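Local coordinates for protein putative aminooxidase (Propionibacterium acnes, PDB 2BA9) that isomerises polyunsaturated fatty acids, producing conjugated linoleic acid, carries a bound FAD, and belongs to the flavin-containing amine oxidoreductase family, at residues Q115-G118 with Q119-T123. Residues are numbered along the deposited sequence; the frame is centred on the assembly and turned at random.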
ATOM      1  N   GLN A 115       1.168 -19.369  16.727  1.00 27.74           N
ATOM      2  CA  GLN A 115       0.161 -19.550  17.787  1.00 28.32           C
ATOM      3  C   GLN A 115       0.456 -18.667  19.016  1.00 28.15           C
ATOM      4  O   GLN A 115      -0.451 -18.030  19.577  1.00 28.13           O
ATOM      5  CB  GLN A 115       0.100 -21.033  18.193  1.00 28.78           C
ATOM      6  CG  GLN A 115      -0.666 -21.361  19.515  1.00 30.98           C
ATOM      7  CD  GLN A 115      -2.185 -21.548  19.373  1.00 34.46           C
ATOM      8  OE1 GLN A 115      -2.898 -21.576  20.396  1.00 36.18           O
ATOM      9  NE2 GLN A 115      -2.686 -21.698  18.135  1.00 34.38           N
ATOM     10  N   LYS A 116       1.715 -18.648  19.444  1.00 27.80           N
ATOM     11  CA  LYS A 116       2.109 -17.851  20.610  1.00 27.52           C
ATOM     12  C   LYS A 116       1.896 -16.372  20.318  1.00 26.94           C
ATOM     13  O   LYS A 116       1.392 -15.627  21.163  1.00 27.21           O
ATOM     14  CB  LYS A 116       3.571 -18.109  20.988  1.00 27.61           C
ATOM     15  CG  LYS A 116       3.932 -17.645  22.410  1.00 28.78           C
ATOM     16  CD  LYS A 116       5.424 -17.810  22.695  1.00 29.41           C
ATOM     17  CE  LYS A 116       5.981 -16.680  23.565  1.00 30.66           C
ATOM     18  NZ  LYS A 116       7.454 -16.849  23.836  1.00 30.90           N
ATOM     19  N   LEU A 117       2.273 -15.949  19.115  1.00 26.65           N
ATOM     20  CA  LEU A 117       2.076 -14.563  18.695  1.00 26.33           C
ATOM     21  C   LEU A 117       0.600 -14.225  18.701  1.00 26.34           C
ATOM     22  O   LEU A 117       0.210 -13.186  19.223  1.00 26.35           O
ATOM     23  CB  LEU A 117       2.659 -14.310  17.298  1.00 26.03           C
ATOM     24  CG  LEU A 117       2.582 -12.873  16.757  1.00 26.42           C
ATOM     25  CD1 LEU A 117       3.266 -11.874  17.684  1.00 25.73           C
ATOM     26  CD2 LEU A 117       3.188 -12.808  15.339  1.00 24.50           C
ATOM     27  N   GLY A 118      -0.217 -15.094  18.112  1.00 26.31           N
ATOM     28  CA  GLY A 118      -1.655 -14.855  18.058  1.00 26.46           C
ATOM     29  C   GLY A 118      -2.204 -14.545  19.436  1.00 26.36           C
ATOM     30  O   GLY A 118      -2.982 -13.624  19.609  1.00 26.95           O
ATOM     31  N   GLN A 119      -1.772 -15.306  20.431  1.00 26.51           N
ATOM     32  CA  GLN A 119      -2.306 -15.150  21.788  1.00 26.58           C
ATOM     33  C   GLN A 119      -1.816 -13.873  22.461  1.00 26.11           C
ATOM     34  O   GLN A 119      -2.570 -13.205  23.178  1.00 26.61           O
ATOM     35  CB  GLN A 119      -1.973 -16.384  22.615  1.00 27.03           C
ATOM     36  CG  GLN A 119      -2.732 -17.612  22.134  1.00 28.27           C
ATOM     37  CD  GLN A 119      -4.249 -17.487  22.334  1.00 31.58           C
ATOM     38  OE1 GLN A 119      -4.750 -17.637  23.458  1.00 34.39           O
ATOM     39  NE2 GLN A 119      -4.987 -17.226  21.244  1.00 31.60           N
ATOM     40  N   LEU A 120      -0.562 -13.530  22.214  1.00 25.71           N
ATOM     41  CA  LEU A 120       0.004 -12.260  22.661  1.00 25.58           C
ATOM     42  C   LEU A 120      -0.690 -11.050  22.036  1.00 25.18           C
ATOM     43  O   LEU A 120      -0.897 -10.053  22.710  1.00 25.14           O
ATOM     44  CB  LEU A 120       1.488 -12.191  22.323  1.00 25.52           C
ATOM     45  CG  LEU A 120       2.439 -13.036  23.154  1.00 26.10           C
ATOM     46  CD1 LEU A 120       3.741 -13.200  22.365  1.00 25.22           C
ATOM     47  CD2 LEU A 120       2.691 -12.391  24.510  1.00 25.41           C
ATOM     48  N   LEU A 121      -1.028 -11.133  20.752  1.00 25.00           N
ATOM     49  CA  LEU A 121      -1.705 -10.030  20.065  1.00 24.98           C
ATOM     50  C   LEU A 121      -3.099  -9.772  20.656  1.00 25.31           C
ATOM     51  O   LEU A 121      -3.585  -8.635  20.663  1.00 25.34           O
ATOM     52  CB  LEU A 121      -1.818 -10.317  18.566  1.00 25.26           C
ATOM     53  CG  LEU A 121      -0.518 -10.232  17.755  1.00 24.91           C
ATOM     54  CD1 LEU A 121      -0.762 -10.567  16.281  1.00 25.07           C
ATOM     55  CD2 LEU A 121       0.104  -8.838  17.919  1.00 25.07           C
ATOM     56  N   ALA A 122      -3.730 -10.833  21.151  1.00 25.05           N
ATOM     57  CA  ALA A 122      -5.108 -10.766  21.653  1.00 24.99           C
ATOM     58  C   ALA A 122      -5.152 -10.166  23.056  1.00 24.55           C
ATOM     59  O   ALA A 122      -6.173  -9.642  23.467  1.00 25.80           O
ATOM     60  CB  ALA A 122      -5.736 -12.155  21.650  1.00 24.57           C
ATOM     61  N   THR A 123      -4.029 -10.217  23.763  1.00 24.48           N
ATOM     62  CA  THR A 123      -3.942  -9.803  25.150  1.00 24.14           C
ATOM     63  C   THR A 123      -2.900  -8.686  25.390  1.00 24.23           C
ATOM     64  O   THR A 123      -3.246  -7.502  25.462  1.00 23.14           O
ATOM     65  CB  THR A 123      -3.620 -11.030  26.009  1.00 24.33           C
ATOM     66  OG1 THR A 123      -2.467 -11.697  25.472  1.00 23.27           O
ATOM     67  CG2 THR A 123      -4.815 -11.993  26.013  1.00 23.94           C
TER
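Leu121 N donates to Leu117 O over 2.8 Å, the shortest of the i to i+4 backbone bonds that join 115-118 to 119-123. Gln119 N to Gln115 O and Leu120 N to Lys116 O follow at 3.1 Å each, whereas Ala122 N to Gly118 O is weak at 3.3 Å. Backbone bonding thus weakens towards the C-terminal end of the helix, where the bonds of Thr123 N are weak as well. A side chain adds a firmer bond there: Thr123 OG1 gives a hydrogen bond of 2.7 Å to Gln119 O, a carbonyl that Thr123 N reaches only weakly, and so ties Thr123, in the loop, back to Gln119.

Packing follows the same spacing. Leu117 and Leu121 meet at an oblique angle, CG of Leu117 lying 4.1 Å from CD1 of Leu121. In Leu117, CG stands opposite the backbone N (chi1 -177°); in Leu121 it is turned to the N side (chi1 -72°), which brings its branch point back over Leu117 O. Leu120 repeats this with its own CG 3.4 Å from Lys116 O, and the CG of Gln119 rests against Gln115 O on the exposed side.

The centre of this contact lies about 25 Å from the centre of the chain, on helix 106-122. Leu117 and Leu121 face inward: Leu117 packs on Phe148 and Leu149 of helix 145-151, while Leu121 touches Tyr128 in a loop. Leu120, partly exposed, lies against Asn152, and Lys116 NZ makes a hydrogen bond to Asn152 O, joining the helix to the loop after helix 145-151.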